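Local coordinates for protein cytosine deaminase (PDB 4R85) that probably catalyses the hydrolytic deamination of cytosine and 5-methylcytosine at an iron(II) centre held in a TIM-barrel amidohydrolase fold, at residues E222-E227 and A235-S240; K255-L260 and D297-N302; F267-T272 and T291-L296. One frame throughout, in Å; residues are numbered along the deposited sequence.

Along the chain, contact 1 comes first: helix 220-231 turns back over a short connection onto strand 237-240, closing the small loop between E227 and A235. Contact 2 then closes a longer loop, from helix 250-263 to the end of helix 293-298 and the residues beyond it. Contact 3 lies wholly within that loop, joining strand 266-269 and the start of helix 293-298. Contact 1 is thus in series with the other two. Strands 237-240 and 266-269 are neighbours in the barrel wall, and A239 O probably accepts a hydrogen bond from I268 N. Outside the wall, helix 250-263 packs between helix 220-231 and helix 293-298, with E222 against L256.

Contact 1: E222-E227 and A235-S240; sequences EVLAEE and AQVTAS
The helical turn carrying L224 runs nearly antiparallel to the short strand carrying V237 and A239, with the two axes 9.6 Å apart at closest approach and 171° between their directions. This is the return half of a beta-alpha-beta crossover in a TIM barrel: strand 205-209 leads into helix 220-231, which lies outside the barrel wall and hands the chain on to strand 237-240. A single side chain, L224, bridges the gap. With CG anti to its backbone N (chi1 176°), it extends straight at the strand and spreads its two methyl groups over successive outward-facing residues. L224 CD1 meets V237 CG1 tip to tip at 4.0 Å; the valine presents this methyl because CG1 also lies opposite the backbone N. The other branch, L224 CD2, settles on A239 CB at 4.0 Å and comes within 4.2 Å of T238 O, the carbonyl between the two outward residues. The contact is buried, its side-chain pairs are all apolar, and no hydrogen bond joins the segments. M196 of helix 185-202 and V208 of strand 205-209 also pack on L224, while A225, one residue on, turns to L259 of helix 250-263. Strand alternation sends T238 and S240 to the other side of the wall, the side of the metal site. S240 OG is hydrogen-bonded to D207 OD2 and to ND1 of H56, an iron ligand, so the strand supplies a second-shell partner to the metal site. L224 CG itself approaches the same valine methyl, V237 CG1, at 4.1 Å.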
loop_
_atom_site.group_PDB
_atom_site.type_symbol
_atom_site.label_atom_id
_atom_site.label_comp_id
_atom_site.label_asym_id
_atom_site.label_seq_id
_atom_site.Cartn_x
_atom_site.Cartn_y
_atom_site.Cartn_z
ATOM N N GLU A 222 -2.414 29.107 -5.939
ATOM C CA GLU A 222 -2.778 30.432 -5.407
ATOM C C GLU A 222 -3.746 31.172 -6.329
ATOM O O GLU A 222 -4.625 31.885 -5.863
ATOM C CB GLU A 222 -1.548 31.303 -5.117
ATOM C CG GLU A 222 -0.784 31.776 -6.372
ATOM C CD GLU A 222 0.421 32.660 -6.053
ATOM O OE1 GLU A 222 0.763 33.538 -6.888
ATOM O OE2 GLU A 222 1.042 32.462 -4.984
ATOM N N VAL A 223 -3.583 31.005 -7.640
ATOM C CA VAL A 223 -4.463 31.683 -8.588
ATOM C C VAL A 223 -5.868 31.101 -8.505
ATOM O O VAL A 223 -6.856 31.828 -8.488
ATOM C CB VAL A 223 -3.945 31.559 -10.041
ATOM C CG1 VAL A 223 -4.856 32.334 -10.993
ATOM C CG2 VAL A 223 -2.526 32.075 -10.123
ATOM N N LEU A 224 -5.944 29.778 -8.441
ATOM C CA LEU A 224 -7.222 29.093 -8.356
ATOM C C LEU A 224 -7.959 29.437 -7.053
ATOM O O LEU A 224 -9.158 29.751 -7.064
ATOM C CB LEU A 224 -6.999 27.578 -8.458
ATOM C CG LEU A 224 -8.238 26.691 -8.299
ATOM C CD1 LEU A 224 -9.208 26.928 -9.442
ATOM C CD2 LEU A 224 -7.861 25.215 -8.218
ATOM N N ALA A 225 -7.244 29.376 -5.939
ATOM C CA ALA A 225 -7.860 29.639 -4.634
ATOM C C ALA A 225 -8.325 31.089 -4.551
ATOM O O ALA A 225 -9.404 31.375 -4.018
ATOM C CB ALA A 225 -6.884 29.307 -3.496
ATOM N N GLU A 226 -7.528 32.012 -5.087
ATOM C CA GLU A 226 -7.951 33.414 -5.054
ATOM C C GLU A 226 -9.193 33.676 -5.915
ATOM O O GLU A 226 -10.088 34.411 -5.506
ATOM C CB GLU A 226 -6.798 34.368 -5.399
ATOM C CG GLU A 226 -7.183 35.862 -5.509
ATOM C CD GLU A 226 -7.655 36.510 -4.195
ATOM O OE1 GLU A 226 -7.731 35.836 -3.147
ATOM O OE2 GLU A 226 -7.951 37.724 -4.220
ATOM N N GLU A 227 -9.259 33.078 -7.104
ATOM C CA GLU A 227 -10.454 33.236 -7.924
ATOM C C GLU A 227 -11.670 32.665 -7.210
ATOM O O GLU A 227 -12.746 33.259 -7.225
ATOM C CB GLU A 227 -10.262 32.561 -9.288
ATOM C CG GLU A 227 -9.286 33.335 -10.177
ATOM C CD GLU A 227 -9.664 34.814 -10.264
ATOM O OE1 GLU A 227 -8.796 35.677 -9.984
ATOM O OE2 GLU A 227 -10.835 35.114 -10.600
ATOM N N ALA A 235 -16.698 26.283 -2.065
ATOM C CA ALA A 235 -17.295 24.962 -1.851
ATOM C C ALA A 235 -17.428 24.170 -3.164
ATOM O O ALA A 235 -17.422 22.937 -3.162
ATOM C CB ALA A 235 -18.658 25.096 -1.166
ATOM N N GLN A 236 -17.524 24.884 -4.276
ATOM C CA GLN A 236 -17.734 24.259 -5.583
ATOM C C GLN A 236 -16.421 23.999 -6.317
ATOM O O GLN A 236 -16.425 23.574 -7.475
ATOM C CB GLN A 236 -18.635 25.137 -6.454
ATOM C CG GLN A 236 -20.093 25.202 -5.993
ATOM C CD GLN A 236 -20.280 26.057 -4.761
ATOM O OE1 GLN A 236 -19.771 27.176 -4.682
ATOM N NE2 GLN A 236 -21.007 25.530 -3.782
ATOM N N VAL A 237 -15.302 24.252 -5.642
ATOM C CA VAL A 237 -13.991 24.180 -6.278
ATOM C C VAL A 237 -13.081 23.165 -5.599
ATOM O O VAL A 237 -12.946 23.164 -4.381
ATOM C CB VAL A 237 -13.298 25.565 -6.274
ATOM C CG1 VAL A 237 -11.880 25.469 -6.862
ATOM C CG2 VAL A 237 -14.143 26.574 -7.067
ATOM N N THR A 238 -12.464 22.301 -6.399
ATOM C CA THR A 238 -11.484 21.350 -5.892
ATOM C C THR A 238 -10.160 21.520 -6.623
ATOM O O THR A 238 -10.135 21.742 -7.842
ATOM C CB THR A 238 -11.974 19.889 -6.033
ATOM O OG1 THR A 238 -13.169 19.704 -5.259
ATOM C CG2 THR A 238 -10.909 18.909 -5.537
ATOM N N ALA A 239 -9.062 21.439 -5.872
ATOM C CA ALA A 239 -7.730 21.355 -6.453
ATOM C C ALA A 239 -7.231 19.921 -6.314
ATOM O O ALA A 239 -7.088 19.409 -5.196
ATOM C CB ALA A 239 -6.777 22.330 -5.744
ATOM N N SER A 240 -6.967 19.267 -7.442
ATOM C CA SER A 240 -6.461 17.902 -7.426
ATOM C C SER A 240 -4.965 17.923 -7.700
ATOM O O SER A 240 -4.482 18.815 -8.387
ATOM C CB SER A 240 -7.169 17.056 -8.489
ATOM O OG SER A 240 -8.531 16.808 -8.151
#

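Contact 2: K255-L260 and D297-N302; sequences KLFRLL and DRAGIN
F257 turns its ring toward A299 through an unusual chi1 of -98°, well off a staggered value, while I301 places CG1 anti to its carbonyl carbon (chi1 -69°) and extends CD1 toward L260. The groups meet where helix 250-263 of the TIM barrel packs against the Schellman motif that ends helix 293-298. In that motif G300 N bonds to D297 O at 3.0 Å, I301 N probably bonds to L296 O, and G300 takes a positive phi of 85°. The chain leaves the helix at the glycine, with A299 and I301 both directing side chains at the neighbouring helix. A299 CB sits at the edge of the F257 ring, near its plane, 3.9 Å from CD1 and 4.0 Å from CE1; the ring meets the methyl with its rim. I301 CD1 approaches the same ring obliquely and more loosely, 4.5 Å from CD1 of F257. The closer neighbour of I301 CD1 is the root of another side chain, L260 CB, at 3.9 Å. One helical turn thus offers two surfaces, a ring edge at F257 and the base of a leucine at L260. No hydrogen bond crosses between the segments, but K261 NZ, just past the first of them, bonds to G300 O. L296 packs on F257, L260 and I301 alike. Beyond I301, the backbone of N302 is hydrogen-bonded to F267 of strand 266-269. The end of the isoleucine also reaches helix backbone, I301 CD1 lying 4.1 Å from L260 C.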
loop_
_atom_site.group_PDB
_atom_site.type_symbol
_atom_site.label_atom_id
_atom_site.label_comp_id
_atom_site.label_asym_id
_atom_site.label_seq_id
_atom_site.Cartn_x
_atom_site.Cartn_y
_atom_site.Cartn_z
ATOM N N LYS A 255 2.248 31.126 4.402
ATOM C CA LYS A 255 1.471 32.281 3.963
ATOM C C LYS A 255 0.291 31.839 3.105
ATOM O O LYS A 255 -0.826 32.343 3.255
ATOM C CB LYS A 255 2.348 33.249 3.160
ATOM C CG LYS A 255 1.558 34.417 2.569
ATOM C CD LYS A 255 2.347 35.190 1.531
ATOM C CE LYS A 255 2.068 34.698 0.116
ATOM N NZ LYS A 255 0.910 35.399 -0.529
ATOM N N LEU A 256 0.561 30.917 2.184
ATOM C CA LEU A 256 -0.451 30.383 1.276
ATOM C C LEU A 256 -1.639 29.740 2.004
ATOM O O LEU A 256 -2.782 29.862 1.560
ATOM C CB LEU A 256 0.184 29.363 0.331
ATOM C CG LEU A 256 -0.714 28.669 -0.695
ATOM C CD1 LEU A 256 -1.361 29.676 -1.675
ATOM C CD2 LEU A 256 0.081 27.621 -1.450
ATOM N N PHE A 257 -1.368 29.051 3.112
ATOM C CA PHE A 257 -2.433 28.371 3.867
ATOM C C PHE A 257 -3.532 29.321 4.349
ATOM O O PHE A 257 -4.676 28.914 4.548
ATOM C CB PHE A 257 -1.856 27.601 5.068
ATOM C CG PHE A 257 -1.652 26.137 4.801
ATOM C CD1 PHE A 257 -2.118 25.188 5.696
ATOM C CD2 PHE A 257 -1.010 25.712 3.647
ATOM C CE1 PHE A 257 -1.947 23.842 5.459
ATOM C CE2 PHE A 257 -0.817 24.360 3.400
ATOM C CZ PHE A 257 -1.287 23.422 4.307
ATOM N N ARG A 258 -3.188 30.583 4.555
ATOM C CA ARG A 258 -4.197 31.541 4.979
ATOM C C ARG A 258 -5.235 31.747 3.878
ATOM O O ARG A 258 -6.435 31.788 4.143
ATOM C CB ARG A 258 -3.526 32.850 5.385
ATOM C CG ARG A 258 -2.535 32.647 6.531
ATOM C CD ARG A 258 -1.637 33.854 6.738
ATOM N NE ARG A 258 -2.358 34.967 7.344
ATOM C CZ ARG A 258 -2.568 35.092 8.651
ATOM N NH1 ARG A 258 -3.236 36.138 9.124
ATOM N NH2 ARG A 258 -2.126 34.166 9.487
ATOM N N LEU A 259 -4.765 31.867 2.640
ATOM C CA LEU A 259 -5.650 31.964 1.484
ATOM C C LEU A 259 -6.417 30.657 1.303
ATOM O O LEU A 259 -7.614 30.665 1.013
ATOM C CB LEU A 259 -4.833 32.232 0.211
ATOM C CG LEU A 259 -5.595 32.102 -1.113
ATOM C CD1 LEU A 259 -6.833 33.004 -1.129
ATOM C CD2 LEU A 259 -4.671 32.424 -2.294
ATOM N N LEU A 260 -5.725 29.530 1.463
ATOM C CA LEU A 260 -6.359 28.239 1.213
ATOM C C LEU A 260 -7.550 28.058 2.146
ATOM O O LEU A 260 -8.625 27.646 1.709
ATOM C CB LEU A 260 -5.368 27.084 1.363
ATOM C CG LEU A 260 -4.207 27.027 0.366
ATOM C CD1 LEU A 260 -3.428 25.720 0.524
ATOM C CD2 LEU A 260 -4.712 27.166 -1.084
ATOM N N ASP A 297 -5.414 19.063 6.569
ATOM C CA ASP A 297 -6.478 18.560 7.434
ATOM C C ASP A 297 -6.425 19.200 8.828
ATOM O O ASP A 297 -7.457 19.577 9.384
ATOM C CB ASP A 297 -6.398 17.030 7.534
ATOM C CG ASP A 297 -7.422 16.450 8.496
ATOM O OD1 ASP A 297 -7.043 16.110 9.642
ATOM O OD2 ASP A 297 -8.607 16.337 8.112
ATOM N N ARG A 298 -5.225 19.323 9.386
ATOM C CA ARG A 298 -5.045 19.988 10.671
ATOM C C ARG A 298 -5.466 21.447 10.633
ATOM O O ARG A 298 -5.915 21.994 11.640
ATOM C CB ARG A 298 -3.604 19.847 11.174
ATOM C CG ARG A 298 -3.245 18.416 11.518
ATOM C CD ARG A 298 -1.905 18.283 12.235
ATOM N NE ARG A 298 -1.460 16.892 12.214
ATOM C CZ ARG A 298 -0.440 16.440 11.486
ATOM N NH1 ARG A 298 0.267 17.279 10.737
ATOM N NH2 ARG A 298 -0.116 15.150 11.524
ATOM N N ALA A 299 -5.333 22.064 9.464
ATOM C CA ALA A 299 -5.721 23.457 9.268
ATOM C C ALA A 299 -7.235 23.609 9.090
ATOM O O ALA A 299 -7.736 24.723 8.965
ATOM C CB ALA A 299 -4.984 24.048 8.059
ATOM N N GLY A 300 -7.957 22.494 9.075
ATOM C CA GLY A 300 -9.402 22.534 8.913
ATOM C C GLY A 300 -9.837 22.597 7.452
ATOM O O GLY A 300 -10.959 22.978 7.140
ATOM N N ILE A 301 -8.938 22.223 6.554
ATOM C CA ILE A 301 -9.206 22.287 5.117
ATOM C C ILE A 301 -9.606 20.883 4.679
ATOM O O ILE A 301 -8.992 19.905 5.095
ATOM C CB ILE A 301 -7.957 22.792 4.379
ATOM C CG1 ILE A 301 -7.717 24.271 4.721
ATOM C CG2 ILE A 301 -8.056 22.578 2.855
ATOM C CD1 ILE A 301 -6.344 24.776 4.313
ATOM N N ASN A 302 -10.663 20.776 3.883
ATOM C CA ASN A 302 -11.145 19.467 3.456
ATOM C C ASN A 302 -10.213 18.819 2.437
ATOM O O ASN A 302 -9.973 19.384 1.374
ATOM C CB ASN A 302 -12.532 19.577 2.844
ATOM C CG ASN A 302 -13.179 18.223 2.648
ATOM O OD1 ASN A 302 -13.242 17.421 3.577
ATOM N ND2 ASN A 302 -13.644 17.954 1.437
#

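Contact 3: F267-T272 and T291-L296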
loop_
_atom_site.group_PDB
_atom_site.type_symbol
_atom_site.label_atom_id
_atom_site.label_comp_id
_atom_site.label_asym_id
_atom_site.label_seq_id
_atom_site.Cartn_x
_atom_site.Cartn_y
_atom_site.Cartn_z
ATOM N N PHE A 267 -9.437 19.720 -1.536
ATOM C CA PHE A 267 -8.219 19.135 -2.076
ATOM C C PHE A 267 -8.371 17.635 -2.269
ATOM O O PHE A 267 -8.940 16.944 -1.430
ATOM C CB PHE A 267 -7.032 19.420 -1.148
ATOM C CG PHE A 267 -6.605 20.855 -1.155
ATOM C CD1 PHE A 267 -5.477 21.246 -1.856
ATOM C CD2 PHE A 267 -7.354 21.822 -0.493
ATOM C CE1 PHE A 267 -5.086 22.571 -1.873
ATOM C CE2 PHE A 267 -6.983 23.149 -0.527
ATOM C CZ PHE A 267 -5.840 23.523 -1.204
ATOM N N ILE A 268 -7.863 17.126 -3.386
ATOM C CA ILE A 268 -7.811 15.685 -3.577
ATOM C C ILE A 268 -6.359 15.254 -3.766
ATOM O O ILE A 268 -5.615 15.871 -4.527
ATOM C CB ILE A 268 -8.679 15.236 -4.769
ATOM C CG1 ILE A 268 -10.171 15.493 -4.468
ATOM C CG2 ILE A 268 -8.442 13.756 -5.078
ATOM C CD1 ILE A 268 -11.079 15.234 -5.663
ATOM N N SER A 269 -5.954 14.218 -3.041
ATOM C CA SER A 269 -4.611 13.660 -3.182
ATOM C C SER A 269 -4.722 12.237 -3.707
ATOM O O SER A 269 -5.606 11.492 -3.283
ATOM C CB SER A 269 -3.909 13.637 -1.827
ATOM O OG SER A 269 -2.705 12.888 -1.900
ATOM N N CYS A 270 -3.819 11.863 -4.615
ATOM C CA CYS A 270 -3.791 10.518 -5.180
ATOM C C CYS A 270 -2.442 9.877 -4.861
ATOM O O CYS A 270 -1.543 9.842 -5.710
ATOM C CB CYS A 270 -3.994 10.558 -6.698
ATOM S SG CYS A 270 -5.539 11.357 -7.210
ATOM N N PRO A 271 -2.295 9.379 -3.625
ATOM C CA PRO A 271 -0.977 8.973 -3.124
ATOM C C PRO A 271 -0.311 7.824 -3.878
ATOM O O PRO A 271 0.903 7.885 -4.043
ATOM C CB PRO A 271 -1.259 8.584 -1.658
ATOM C CG PRO A 271 -2.725 8.270 -1.615
ATOM C CD PRO A 271 -3.349 9.218 -2.605
ATOM N N THR A 272 -1.049 6.803 -4.307
ATOM C CA THR A 272 -0.398 5.730 -5.055
ATOM C C THR A 272 0.084 6.255 -6.403
ATOM O O THR A 272 1.142 5.871 -6.881
ATOM C CB THR A 272 -1.298 4.488 -5.275
ATOM O OG1 THR A 272 -2.495 4.859 -5.978
ATOM C CG2 THR A 272 -1.658 3.851 -3.945
ATOM N N THR A 291 1.214 16.034 -1.840
ATOM C CA THR A 291 0.799 17.277 -1.192
ATOM C C THR A 291 0.764 17.147 0.351
ATOM O O THR A 291 0.934 16.048 0.911
ATOM C CB THR A 291 -0.570 17.751 -1.756
ATOM O OG1 THR A 291 -0.814 19.108 -1.370
ATOM C CG2 THR A 291 -1.712 16.855 -1.275
ATOM N N ARG A 292 0.548 18.261 1.043
ATOM C CA ARG A 292 0.676 18.263 2.508
ATOM C C ARG A 292 -0.658 17.919 3.159
ATOM O O ARG A 292 -1.273 18.755 3.815
ATOM C CB ARG A 292 1.176 19.619 2.997
ATOM C CG ARG A 292 2.458 20.083 2.314
ATOM C CD ARG A 292 3.026 21.318 3.019
ATOM N NE ARG A 292 4.186 21.839 2.295
ATOM C CZ ARG A 292 5.043 22.736 2.767
ATOM N NH1 ARG A 292 6.049 23.145 2.008
ATOM N NH2 ARG A 292 4.898 23.231 3.987
ATOM N N VAL A 293 -1.087 16.678 2.967
ATOM C CA VAL A 293 -2.412 16.224 3.377
ATOM C C VAL A 293 -2.663 16.390 4.877
ATOM O O VAL A 293 -3.709 16.904 5.287
ATOM C CB VAL A 293 -2.623 14.737 3.003
ATOM C CG1 VAL A 293 -3.949 14.224 3.566
ATOM C CG2 VAL A 293 -2.555 14.547 1.474
ATOM N N ALA A 294 -1.725 15.943 5.700
ATOM C CA ALA A 294 -1.932 16.021 7.146
ATOM C C ALA A 294 -2.058 17.479 7.596
ATOM O O ALA A 294 -2.889 17.823 8.441
ATOM C CB ALA A 294 -0.802 15.326 7.886
ATOM N N GLU A 295 -1.235 18.331 7.002
ATOM C CA GLU A 295 -1.184 19.741 7.347
ATOM C C GLU A 295 -2.456 20.494 6.891
ATOM O O GLU A 295 -2.997 21.333 7.629
ATOM C CB GLU A 295 0.093 20.363 6.761
ATOM C CG GLU A 295 1.411 19.854 7.404
ATOM C CD GLU A 295 1.800 18.406 7.028
ATOM O OE1 GLU A 295 1.306 17.865 6.009
ATOM O OE2 GLU A 295 2.630 17.807 7.760
ATOM N N LEU A 296 -2.934 20.196 5.684
ATOM C CA LEU A 296 -4.228 20.728 5.242
ATOM C C LEU A 296 -5.353 20.344 6.221
ATOM O O LEU A 296 -6.145 21.189 6.644
ATOM C CB LEU A 296 -4.574 20.200 3.853
ATOM C CG LEU A 296 -3.649 20.716 2.750
ATOM C CD1 LEU A 296 -3.717 19.823 1.507
ATOM C CD2 LEU A 296 -4.027 22.147 2.413
#
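L296 stands over one face of the F267 ring, the two side chains crossing at about a right angle. Both place CG anti to the carbonyl carbon, F267 with chi1 -71° and L296 with chi1 -67°, which brings them together from strand and helix. L296 CD2 lies 4.2 Å from the F267 ring centroid and only 8° off the ring normal, a centred CH-pi contact. The second methyl, L296 CD1, rests over the same face toward one side, 4.1 Å from F267 CD1. Nearer the C-terminal end of the strand, S269 CB rests against two neighbouring methyls, V293 CG2 at 3.7 Å and T291 CG2 at 3.9 Å. With OG anti to the backbone N, the serine also brings its hydroxyl oxygen alongside the valine, S269 OG being 3.8 Å from V293 CG2. T291 can offer its methyl because CG2 takes the crowded position between backbone N and carbonyl carbon, leaving OG1 to hydrogen-bond with T242 OG1. Between these residues R292 centres an inverse gamma turn and occupies the N-cap position; R292 O accepts a bond from L296 N at 2.9 Å. Its guanidinium bonds to M245 O and N250 OD1 and makes a cation-pi contact with W284 of the second subunit, so the start of this helix also faces the dimer interface. F267 and S269 also share backbone bonds with strand 303-305, to which helix 293-298 leads: the beta-alpha-beta crossover of a TIM barrel, with the helix packed on the outer side of the strand it follows.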